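Local coordinates for protein putative prephenate dehydratase (Streptococcus mutans, PDB 4LUB) that probably converts prephenate to phenylpyruvate, with loss of water and carbon dioxide, for phenylalanine biosynthesis, at residues K4-G9 against L29-I34. Residues are numbered along the deposited sequence; the frame is centred on the assembly and turned at random.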
ATOM      1  N   LYS B   4     -14.725 -28.349   9.470  1.00 59.95           N
ATOM      2  CA  LYS B   4     -13.262 -28.226   9.414  1.00 51.95           C
ATOM      3  C   LYS B   4     -12.786 -26.821   9.058  1.00 45.07           C
ATOM      4  O   LYS B   4     -13.367 -26.160   8.204  1.00 42.19           O
ATOM      5  CB  LYS B   4     -12.680 -29.227   8.415  1.00 51.23           C
ATOM      6  CG  LYS B   4     -13.065 -30.666   8.741  1.00 52.82           C
ATOM      7  CD  LYS B   4     -12.417 -31.683   7.802  1.00 53.89           C
ATOM      8  CE  LYS B   4     -12.280 -33.056   8.468  1.00 56.32           C
ATOM      9  NZ  LYS B   4     -11.492 -33.985   7.605  1.00 56.65           N
ATOM     10  N   ILE B   5     -11.741 -26.368   9.735  1.00 45.83           N
ATOM     11  CA  ILE B   5     -11.207 -25.036   9.521  1.00 42.07           C
ATOM     12  C   ILE B   5      -9.709 -25.016   9.257  1.00 39.21           C
ATOM     13  O   ILE B   5      -8.927 -25.591  10.010  1.00 42.72           O
ATOM     14  CB  ILE B   5     -11.504 -24.139  10.725  1.00 43.97           C
ATOM     15  CG1 ILE B   5     -12.912 -23.563  10.613  1.00 42.48           C
ATOM     16  CG2 ILE B   5     -10.608 -22.933  10.717  1.00 44.72           C
ATOM     17  CD1 ILE B   5     -13.975 -24.381  11.236  1.00 41.91           C
ATOM     18  N   ALA B   6      -9.326 -24.362   8.164  1.00 35.54           N
ATOM     19  CA  ALA B   6      -7.919 -24.183   7.822  1.00 33.18           C
ATOM     20  C   ALA B   6      -7.366 -22.900   8.430  1.00 33.32           C
ATOM     21  O   ALA B   6      -8.043 -21.867   8.443  1.00 33.40           O
ATOM     22  CB  ALA B   6      -7.740 -24.155   6.315  1.00 33.50           C
ATOM     23  N   TYR B   7      -6.131 -22.963   8.915  1.00 32.49           N
ATOM     24  CA  TYR B   7      -5.468 -21.786   9.461  1.00 35.89           C
ATOM     25  C   TYR B   7      -3.998 -21.814   9.074  1.00 35.27           C
ATOM     26  O   TYR B   7      -3.483 -22.850   8.653  1.00 35.78           O
ATOM     27  CB  TYR B   7      -5.627 -21.699  10.985  1.00 36.61           C
ATOM     28  CG  TYR B   7      -4.959 -22.815  11.768  1.00 40.06           C
ATOM     29  CD1 TYR B   7      -5.635 -23.994  12.047  1.00 42.19           C
ATOM     30  CD2 TYR B   7      -3.653 -22.686  12.225  1.00 41.04           C
ATOM     31  CE1 TYR B   7      -5.032 -25.021  12.762  1.00 46.41           C
ATOM     32  CE2 TYR B   7      -3.037 -23.707  12.942  1.00 44.67           C
ATOM     33  CZ  TYR B   7      -3.733 -24.872  13.206  1.00 45.01           C
ATOM     34  OH  TYR B   7      -3.138 -25.889  13.915  1.00 44.55           O
ATOM     35  N   LEU B   8      -3.336 -20.671   9.193  1.00 32.86           N
ATOM     36  CA  LEU B   8      -1.920 -20.592   8.893  1.00 35.35           C
ATOM     37  C   LEU B   8      -1.142 -21.244  10.030  1.00 41.63           C
ATOM     38  O   LEU B   8      -1.159 -20.770  11.171  1.00 40.98           O
ATOM     39  CB  LEU B   8      -1.496 -19.133   8.687  1.00 35.16           C
ATOM     40  CG  LEU B   8       0.000 -18.859   8.517  1.00 39.71           C
ATOM     41  CD1 LEU B   8       0.514 -19.515   7.250  1.00 43.00           C
ATOM     42  CD2 LEU B   8       0.262 -17.366   8.467  1.00 37.33           C
ATOM     43  N   GLY B   9      -0.467 -22.341   9.706  1.00 44.01           N
ATOM     44  CA  GLY B   9       0.269 -23.114  10.685  1.00 46.70           C
ATOM     45  C   GLY B   9       1.576 -22.433  11.032  1.00 47.72           C
ATOM     46  O   GLY B   9       1.874 -21.362  10.504  1.00 47.19           O
ATOM     47  N   LEU B  29      -7.413 -27.429  10.975  1.00 43.01           N
ATOM     48  CA  LEU B  29      -6.315 -28.035  10.235  1.00 45.09           C
ATOM     49  C   LEU B  29      -5.311 -27.000   9.771  1.00 43.74           C
ATOM     50  O   LEU B  29      -5.676 -26.016   9.151  1.00 43.86           O
ATOM     51  CB  LEU B  29      -6.833 -28.814   9.020  1.00 48.66           C
ATOM     52  CG  LEU B  29      -8.140 -29.594   9.153  1.00 52.79           C
ATOM     53  CD1 LEU B  29      -8.558 -30.173   7.811  1.00 52.41           C
ATOM     54  CD2 LEU B  29      -8.022 -30.693  10.200  1.00 55.12           C
ATOM     55  N   PRO B  30      -4.029 -27.227  10.072  1.00 43.98           N
ATOM     56  CA  PRO B  30      -3.022 -26.219   9.737  1.00 41.95           C
ATOM     57  C   PRO B  30      -2.490 -26.384   8.312  1.00 43.69           C
ATOM     58  O   PRO B  30      -2.419 -27.499   7.786  1.00 45.49           O
ATOM     59  CB  PRO B  30      -1.920 -26.495  10.755  1.00 43.57           C
ATOM     60  CG  PRO B  30      -1.999 -27.990  10.921  1.00 43.97           C
ATOM     61  CD  PRO B  30      -3.475 -28.274  10.953  1.00 45.09           C
ATOM     62  N   PHE B  31      -2.128 -25.274   7.685  1.00 42.15           N
ATOM     63  CA  PHE B  31      -1.501 -25.329   6.373  1.00 41.20           C
ATOM     64  C   PHE B  31      -0.294 -24.397   6.393  1.00 40.84           C
ATOM     65  O   PHE B  31      -0.232 -23.476   7.220  1.00 37.03           O
ATOM     66  CB  PHE B  31      -2.502 -24.954   5.283  1.00 38.99           C
ATOM     67  CG  PHE B  31      -3.587 -25.979   5.086  1.00 39.85           C
ATOM     68  CD1 PHE B  31      -4.717 -25.972   5.886  1.00 39.99           C
ATOM     69  CD2 PHE B  31      -3.472 -26.954   4.110  1.00 42.33           C
ATOM     70  CE1 PHE B  31      -5.713 -26.919   5.719  1.00 41.67           C
ATOM     71  CE2 PHE B  31      -4.466 -27.899   3.933  1.00 42.37           C
ATOM     72  CZ  PHE B  31      -5.588 -27.883   4.739  1.00 41.60           C
ATOM     73  N   GLU B  32       0.639 -24.612   5.467  1.00 40.83           N
ATOM     74  CA  GLU B  32       2.004 -24.097   5.597  1.00 47.94           C
ATOM     75  C   GLU B  32       2.150 -22.623   5.245  1.00 45.79           C
ATOM     76  O   GLU B  32       3.058 -21.947   5.729  1.00 47.73           O
ATOM     77  CB  GLU B  32       2.958 -24.890   4.697  1.00 58.15           C
ATOM     78  CG  GLU B  32       2.282 -25.524   3.480  1.00 67.24           C
ATOM     79  CD  GLU B  32       3.256 -26.039   2.443  1.00 75.67           C
ATOM     80  OE1 GLU B  32       4.460 -26.181   2.743  1.00 80.25           O
ATOM     81  OE2 GLU B  32       2.819 -26.289   1.295  1.00 77.24           O
ATOM     82  N   ASN B  33       1.249 -22.119   4.413  1.00 42.04           N
ATOM     83  CA  ASN B  33       1.310 -20.726   4.000  1.00 37.38           C
ATOM     84  C   ASN B  33      -0.078 -20.249   3.613  1.00 35.51           C
ATOM     85  O   ASN B  33      -0.981 -21.061   3.403  1.00 32.48           O
ATOM     86  CB  ASN B  33       2.310 -20.521   2.844  1.00 37.62           C
ATOM     87  CG  ASN B  33       1.938 -21.293   1.572  1.00 43.05           C
ATOM     88  OD1 ASN B  33       0.802 -21.245   1.095  1.00 43.33           O
ATOM     89  ND2 ASN B  33       2.912 -22.000   1.016  1.00 46.29           N
ATOM     90  N   ILE B  34      -0.233 -18.932   3.522  1.00 34.33           N
ATOM     91  CA  ILE B  34      -1.532 -18.303   3.305  1.00 29.94           C
ATOM     92  C   ILE B  34      -2.209 -18.839   2.047  1.00 28.40           C
ATOM     93  O   ILE B  34      -3.385 -19.177   2.069  1.00 29.36           O
ATOM     94  CB  ILE B  34      -1.384 -16.764   3.237  1.00 31.33           C
ATOM     95  CG1 ILE B  34      -1.032 -16.221   4.634  1.00 31.88           C
ATOM     96  CG2 ILE B  34      -2.649 -16.110   2.688  1.00 28.79           C
ATOM     97  CD1 ILE B  34      -0.273 -14.910   4.632  1.00 30.62           C
TER
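Strands 4-8 and 27-31, joined through helix 14-22, form a parallel beta-alpha-beta unit, and Tyr7 of the first strand lies against Pro30 of the second. Four backbone hydrogen bonds alternate between the two strands: Leu29 N to Ile5 O (2.6 Å), Tyr7 N to Leu29 O, Phe31 N to Tyr7 O and Gly9 N to Phe31 O (2.7 Å). Pro30, between the two bonding residues Leu29 and Phe31, adds a CA-H...O contact from its CA to Tyr7 O at 3.6 Å.

With Tyr7 CG between the backbone N and the carbonyl carbon (chi1 65°), the phenol runs alongside the proline, both side chains pointing the same way. Pro30 CA sits over one ring face, offset toward the rim, and Pro30 CB meets Tyr7 OH at 3.4 Å; His16 also stacks on this ring. On the other face of the sheet Ala6 CB touches Phe31 CE1 at 3.5 Å, and Val37 and Ala40 of helix 34-42 pack on both residues.

At the end of strand 4-8, Leu8 meets the turn after Phe31: its CD1 reaches Asn33 CA at 3.6 Å while CD2 meets Ile34 CG1. Asn33 is the N-cap of helix 34-42, its OD1 accepting from Glu36 N. Strand 48-55 flanks strand 4-8 along its other edge, so this pair belongs to the parallel part of an alpha/beta sheet, consistent with the periplasmic-binding-protein-like fold of prephenate dehydratases.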